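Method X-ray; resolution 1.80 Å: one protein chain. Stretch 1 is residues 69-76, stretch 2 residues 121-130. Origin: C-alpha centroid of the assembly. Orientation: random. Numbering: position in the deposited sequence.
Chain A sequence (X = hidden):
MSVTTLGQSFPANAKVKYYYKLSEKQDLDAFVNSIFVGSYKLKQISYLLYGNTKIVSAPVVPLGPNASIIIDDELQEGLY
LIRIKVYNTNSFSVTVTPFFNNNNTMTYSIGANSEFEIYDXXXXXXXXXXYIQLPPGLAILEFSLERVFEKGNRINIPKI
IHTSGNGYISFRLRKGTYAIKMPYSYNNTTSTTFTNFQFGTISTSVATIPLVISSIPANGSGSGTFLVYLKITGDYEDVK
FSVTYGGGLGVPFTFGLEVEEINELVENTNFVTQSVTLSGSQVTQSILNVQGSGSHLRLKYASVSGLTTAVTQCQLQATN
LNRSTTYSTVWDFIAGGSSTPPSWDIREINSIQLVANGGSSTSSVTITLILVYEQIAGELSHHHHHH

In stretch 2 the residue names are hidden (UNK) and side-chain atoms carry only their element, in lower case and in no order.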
ATOM      1  N   ILE A  69     -24.137  -5.560  28.510  1.00 22.50           N
ATOM      2  CA  ILE A  69     -23.857  -4.556  27.508  1.00 21.49           C
ATOM      3  C   ILE A  69     -24.375  -5.129  26.196  1.00 28.22           C
ATOM      4  O   ILE A  69     -24.105  -6.275  25.862  1.00 26.79           O
ATOM      5  CB  ILE A  69     -22.365  -4.262  27.418  1.00 25.44           C
ATOM      6  CG1 ILE A  69     -21.896  -3.596  28.718  1.00 23.79           C
ATOM      7  CG2 ILE A  69     -22.074  -3.326  26.221  1.00 18.49           C
ATOM      8  CD1 ILE A  69     -20.389  -3.499  28.855  1.00 29.39           C
ATOM      9  N   ILE A  70     -25.162  -4.336  25.480  1.00 22.12           N
ATOM     10  CA  ILE A  70     -25.781  -4.777  24.245  1.00 24.20           C
ATOM     11  C   ILE A  70     -25.660  -3.655  23.209  1.00 25.08           C
ATOM     12  O   ILE A  70     -26.136  -2.532  23.441  1.00 24.58           O
ATOM     13  CB  ILE A  70     -27.282  -5.108  24.461  1.00 23.45           C
ATOM     14  CG1 ILE A  70     -27.458  -6.225  25.505  1.00 32.16           C
ATOM     15  CG2 ILE A  70     -27.917  -5.547  23.158  1.00 26.70           C
ATOM     16  CD1 ILE A  70     -28.935  -6.643  25.695  1.00 28.88           C
ATOM     17  N   ILE A  71     -25.033  -3.947  22.073  1.00 20.80           N
ATOM     18  CA  ILE A  71     -24.844  -2.936  21.037  1.00 25.30           C
ATOM     19  C   ILE A  71     -25.404  -3.373  19.687  1.00 29.62           C
ATOM     20  O   ILE A  71     -24.798  -4.192  19.005  1.00 26.73           O
ATOM     21  CB  ILE A  71     -23.344  -2.604  20.859  1.00 28.85           C
ATOM     22  CG1 ILE A  71     -22.687  -2.378  22.224  1.00 28.99           C
ATOM     23  CG2 ILE A  71     -23.168  -1.366  19.986  1.00 25.55           C
ATOM     24  CD1 ILE A  71     -21.143  -2.229  22.171  1.00 23.68           C
ATOM     25  N   ASP A  72     -26.549  -2.826  19.283  1.00 26.20           N
ATOM     26  CA  ASP A  72     -27.049  -3.140  17.943  1.00 23.96           C
ATOM     27  C   ASP A  72     -26.937  -1.942  16.997  1.00 28.70           C
ATOM     28  O   ASP A  72     -27.393  -1.993  15.858  1.00 27.92           O
ATOM     29  CB  ASP A  72     -28.472  -3.704  17.974  1.00 22.68           C
ATOM     30  CG  ASP A  72     -29.527  -2.622  18.099  1.00 34.15           C
ATOM     31  OD1 ASP A  72     -30.662  -2.798  17.582  1.00 35.79           O
ATOM     32  OD2 ASP A  72     -29.216  -1.575  18.712  1.00 35.16           O
ATOM     33  N   ASP A  73     -26.300  -0.875  17.472  1.00 30.54           N
ATOM     34  CA  ASP A  73     -26.190   0.363  16.705  1.00 24.99           C
ATOM     35  C   ASP A  73     -25.341   0.182  15.460  1.00 30.87           C
ATOM     36  O   ASP A  73     -24.503  -0.709  15.407  1.00 27.66           O
ATOM     37  CB  ASP A  73     -25.539   1.442  17.581  1.00 28.54           C
ATOM     38  CG  ASP A  73     -26.352   1.762  18.806  1.00 37.24           C
ATOM     39  OD1 ASP A  73     -26.451   0.890  19.714  1.00 35.89           O
ATOM     40  OD2 ASP A  73     -26.868   2.897  18.867  1.00 33.06           O
ATOM     41  N   GLU A  74     -25.561   1.038  14.466  1.00 30.18           N
ATOM     42  CA  GLU A  74     -24.842   0.948  13.199  1.00 34.34           C
ATOM     43  C   GLU A  74     -23.403   1.467  13.290  1.00 30.65           C
ATOM     44  O   GLU A  74     -23.063   2.454  12.635  1.00 33.43           O
ATOM     45  CB  GLU A  74     -25.562   1.745  12.107  1.00 33.54           C
ATOM     46  CG  GLU A  74     -27.019   1.417  11.940  1.00 40.42           C
ATOM     47  CD  GLU A  74     -27.261  -0.047  11.651  1.00 48.49           C
ATOM     48  OE1 GLU A  74     -28.414  -0.489  11.833  1.00 54.85           O
ATOM     49  OE2 GLU A  74     -26.306  -0.753  11.244  1.00 46.08           O
ATOM     50  N   LEU A  75     -22.577   0.825  14.104  1.00 26.68           N
ATOM     51  CA  LEU A  75     -21.140   1.102  14.126  1.00 32.48           C
ATOM     52  C   LEU A  75     -20.587   0.958  12.723  1.00 30.72           C
ATOM     53  O   LEU A  75     -21.159   0.255  11.876  1.00 30.30           O
ATOM     54  CB  LEU A  75     -20.398   0.111  15.019  1.00 24.41           C
ATOM     55  CG  LEU A  75     -20.905  -0.016  16.444  1.00 28.83           C
ATOM     56  CD1 LEU A  75     -19.973  -0.941  17.196  1.00 25.15           C
ATOM     57  CD2 LEU A  75     -20.936   1.339  17.070  1.00 26.05           C
ATOM     58  N   GLN A  76     -19.468   1.622  12.468  1.00 29.89           N
ATOM     59  CA  GLN A  76     -18.751   1.407  11.214  1.00 25.85           C
ATOM     60  C   GLN A  76     -18.487  -0.086  11.090  1.00 30.86           C
ATOM     61  O   GLN A  76     -18.087  -0.739  12.060  1.00 26.95           O
ATOM     62  CB  GLN A  76     -17.437   2.179  11.234  1.00 28.07           C
ATOM     63  CG  GLN A  76     -16.664   2.065   9.919  1.00 44.38           C
ATOM     64  CD  GLN A  76     -15.446   2.961   9.890  1.00 54.18           C
ATOM     65  OE1 GLN A  76     -14.381   2.594  10.387  1.00 56.86           O
ATOM     66  NE2 GLN A  76     -15.596   4.149   9.312  1.00 54.85           N
ATOM     67  N   UNK A 121     -14.279  -9.982  20.975  1.00 23.73           N
ATOM     68  CA  UNK A 121     -14.145  -9.801  19.537  1.00 25.36           C
ATOM     69  C   UNK A 121     -15.545  -9.652  18.965  1.00 26.51           C
ATOM     70  O   UNK A 121     -16.465 -10.386  19.351  1.00 23.53           O
ATOM     71  c   UNK A 121     -13.425 -10.978  18.905  1.00 30.01           C
ATOM     72  c   UNK A 121     -12.000 -11.072  19.468  1.00 27.39           C
ATOM     73  c   UNK A 121     -13.413 -10.830  17.378  1.00 26.31           C
ATOM     74  c   UNK A 121     -11.271 -12.353  19.105  1.00 32.52           C
ATOM     75  N   UNK A 122     -15.721  -8.697  18.057  1.00 21.01           N
ATOM     76  CA  UNK A 122     -17.060  -8.401  17.541  1.00 24.58           C
ATOM     77  C   UNK A 122     -16.972  -8.037  16.083  1.00 27.31           C
ATOM     78  O   UNK A 122     -16.326  -7.055  15.723  1.00 24.72           O
ATOM     79  c   UNK A 122     -20.070  -7.683  17.559  1.00 24.18           C
ATOM     80  c   UNK A 122     -19.041  -6.787  17.818  1.00 21.92           C
ATOM     81  c   UNK A 122     -20.514  -4.979  17.170  1.00 24.28           C
ATOM     82  c   UNK A 122     -17.694  -7.264  18.351  1.00 23.85           C
ATOM     83  c   UNK A 122     -19.277  -5.445  17.640  1.00 26.07           C
ATOM     84  c   UNK A 122     -21.316  -7.241  17.089  1.00 19.99           C
ATOM     85  c   UNK A 122     -21.535  -5.885  16.904  1.00 28.05           C
ATOM     86  N   UNK A 123     -17.620  -8.831  15.231  1.00 24.33           N
ATOM     87  CA  UNK A 123     -17.661  -8.506  13.810  1.00 28.94           C
ATOM     88  C   UNK A 123     -18.907  -7.701  13.523  1.00 24.41           C
ATOM     89  O   UNK A 123     -20.009  -8.222  13.608  1.00 25.25           O
ATOM     90  c   UNK A 123     -17.698  -9.408  11.450  1.00 26.96           C
ATOM     91  o   UNK A 123     -16.513 -10.546  13.222  1.00 29.06           O
ATOM     92  c   UNK A 123     -17.687  -9.775  12.942  1.00 26.00           C
ATOM     93  N   UNK A 124     -18.740  -6.429  13.174  1.00 25.67           N
ATOM     94  CA  UNK A 124     -19.888  -5.635  12.745  1.00 28.71           C
ATOM     95  C   UNK A 124     -20.132  -5.833  11.250  1.00 22.79           C
ATOM     96  O   UNK A 124     -19.575  -5.133  10.399  1.00 27.25           O
ATOM     97  c   UNK A 124     -19.719  -4.149  13.104  1.00 28.14           C
ATOM     98  c   UNK A 124     -20.955  -3.309  12.770  1.00 29.00           C
ATOM     99  c   UNK A 124     -22.103  -3.727  13.708  1.00 26.69           C
ATOM    100  c   UNK A 124     -23.453  -3.221  13.214  1.00 34.18           C
ATOM    101  n   UNK A 124     -24.558  -3.723  14.106  1.00 36.08           N
ATOM    102  N   UNK A 125     -20.994  -6.798  10.939  1.00 26.46           N
ATOM    103  CA  UNK A 125     -21.503  -7.026   9.595  1.00 24.88           C
ATOM    104  C   UNK A 125     -22.893  -7.643   9.730  1.00 22.86           C
ATOM    105  O   UNK A 125     -23.193  -8.280  10.737  1.00 33.83           O
ATOM    106  o   UNK A 125     -18.827  -9.556   7.296  1.00 33.32           O
ATOM    107  c   UNK A 125     -18.622  -8.322   7.214  1.00 41.73           C
ATOM    108  o   UNK A 125     -17.836  -7.836   6.361  1.00 33.76           O
ATOM    109  c   UNK A 125     -20.602  -8.002   8.817  1.00 26.36           C
ATOM    110  c   UNK A 125     -19.355  -7.373   8.179  1.00 36.16           C
ATOM    111  N   UNK A 126     -23.732  -7.461   8.719  1.00 25.98           N
ATOM    112  CA  UNK A 126     -25.054  -8.093   8.690  1.00 32.06           C
ATOM    113  C   UNK A 126     -25.861  -7.922   9.976  1.00 32.03           C
ATOM    114  O   UNK A 126     -26.490  -8.871  10.454  1.00 35.60           O
ATOM    115  o   UNK A 126     -25.093 -12.130   7.300  1.00 50.44           O
ATOM    116  c   UNK A 126     -24.327  -9.880   6.999  1.00 34.07           C
ATOM    117  c   UNK A 126     -24.608 -11.302   6.534  1.00 41.83           C
ATOM    118  n   UNK A 126     -24.313 -11.587   5.278  1.00 37.48           N
ATOM    119  c   UNK A 126     -24.924  -9.587   8.370  1.00 32.71           C
ATOM    120  N   UNK A 127     -25.840  -6.729  10.556  1.00 28.25           N
ATOM    121  CA  UNK A 127     -26.649  -6.488  11.754  1.00 32.09           C
ATOM    122  C   UNK A 127     -26.275  -7.260  13.019  1.00 36.94           C
ATOM    123  O   UNK A 127     -27.088  -7.398  13.937  1.00 29.15           O
ATOM    124  N   UNK A 128     -25.051  -7.777  13.082  1.00 27.34           N
ATOM    125  CA  UNK A 128     -24.607  -8.492  14.287  1.00 23.39           C
ATOM    126  C   UNK A 128     -24.740  -7.604  15.530  1.00 26.48           C
ATOM    127  O   UNK A 128     -24.480  -6.402  15.488  1.00 28.53           O
ATOM    128  c   UNK A 128     -22.715 -10.001  15.089  1.00 29.94           C
ATOM    129  n   UNK A 128     -21.397 -10.216  15.173  1.00 29.67           N
ATOM    130  c   UNK A 128     -23.149  -8.947  14.098  1.00 22.42           C
ATOM    131  o   UNK A 128     -23.540 -10.637  15.759  1.00 27.87           O
ATOM    132  N   UNK A 129     -25.158  -8.193  16.636  1.00 28.55           N
ATOM    133  CA  UNK A 129     -25.391  -7.441  17.864  1.00 26.19           C
ATOM    134  C   UNK A 129     -24.432  -7.894  18.946  1.00 26.17           C
ATOM    135  O   UNK A 129     -24.407  -9.078  19.286  1.00 29.93           O
ATOM    136  c   UNK A 129     -26.827  -7.671  18.350  1.00 29.80           C
ATOM    137  c   UNK A 129     -29.209  -7.807  17.433  1.00 38.73           C
ATOM    138  c   UNK A 129     -27.073  -6.953  19.655  1.00 28.62           C
ATOM    139  c   UNK A 129     -27.815  -7.247  17.254  1.00 30.75           C
ATOM    140  N   UNK A 130     -23.650  -6.963  19.492  1.00 19.84           N
ATOM    141  CA  UNK A 130     -22.731  -7.314  20.569  1.00 20.86           C
ATOM    142  C   UNK A 130     -23.475  -7.539  21.888  1.00 24.58           C
ATOM    143  O   UNK A 130     -24.407  -6.810  22.218  1.00 23.73           O
ATOM    144  o   UNK A 130     -18.136  -7.700  24.975  1.00 29.63           O
ATOM    145  c   UNK A 130     -18.912  -7.983  22.731  1.00 24.76           C
ATOM    146  c   UNK A 130     -20.700  -6.597  21.871  1.00 24.90           C
ATOM    147  c   UNK A 130     -18.984  -7.331  23.957  1.00 31.44           C
ATOM    148  c   UNK A 130     -21.647  -6.229  20.751  1.00 24.78           C
ATOM    149  c   UNK A 130     -20.764  -5.960  23.106  1.00 27.42           C
ATOM    150  c   UNK A 130     -19.772  -7.623  21.707  1.00 23.57           C
ATOM    151  c   UNK A 130     -19.913  -6.329  24.162  1.00 28.70           C
TER
HETATM  152  O   HOH W   1     -23.690  -2.950  16.685  1.00 31.67           O
HETATM  153  O   HOH W   2     -27.147  -3.243  13.131  1.00 43.27           O

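Position 121 carries four carbons, forked at the first, with one arm two carbons long. It lies in a strand and touches nothing on stretch 1. This is Ile121.

Position 122 has one carbon and then a ring of six carbons. Its CA-to-CB bond points toward stretch 1. CD1 of Leu75 meets the ring at its edge. This is Phe122; its CE2 lies 4.1 Å from Leu75 CD1.

Position 123 has one carbon bearing one oxygen and one carbon. It is out of reach of stretch 1. This is Thr123.

Position 124 has four carbons in a row ending in nitrogen. The chain runs beside Leu75 and ends near the backbone oxygen of Asp73. This is Lys124. Its NZ makes a weak hydrogen bond to Asp73 O at 3.3 Å.

Position 125 has three carbons, the third carrying two oxygens. It does not reach stretch 1. This is Glu125.

Position 126 has three carbons, the third carrying one oxygen and one nitrogen. It is exposed and out of reach of stretch 1. This is Gln126.

Position 127 has no side-chain atoms. Its phi is 66°, and it sits in a type I' turn that starts at Glu125. This is Gly127; a positive phi favours glycine.

Position 128 has two carbons, the second carrying one oxygen and one nitrogen. Its CA-to-CB bond points away from stretch 1. This is Asn128. Its ND2 donates to Thr123 O at 2.9 Å, bridging from the turn back to the strand before it.

Position 129 has four carbons, forked at the first, one arm two carbons long. It packs on Ile70 and on CB of Asp72. This is Ile129; its CG2 is 3.9 Å from Ile70 CG2.

Position 130 has one carbon, then a six-carbon ring bearing one oxygen. The ring lies near Ile69 and Ile71. This is Tyr130. Its CD2 is 3.9 Å from Ile71 CD1, and Ile69 CG2 sits at the ring edge.

Ile71 and Tyr130 form an antiparallel pair: Ile71 N donates to Tyr130 O at 2.9 Å, and Tyr130 N donates to Ile71 O at 3.0 Å. Their side chains share one sheet face. Ile70 with Ile129, and Leu75 with Phe122, pack as apolar side chains. Where stretch 1 leaves its strand after Ile71, Lys124 NZ reaches its backbone oxygens. It also donates to Asn128 O at 3.0 Å and to water 1, which donates in turn to Ile71 O and Asp73 O. The lysine thus links the turn to the loop that follows Ile71.

Stretch 2 (121-130) IFTKEQGNIY
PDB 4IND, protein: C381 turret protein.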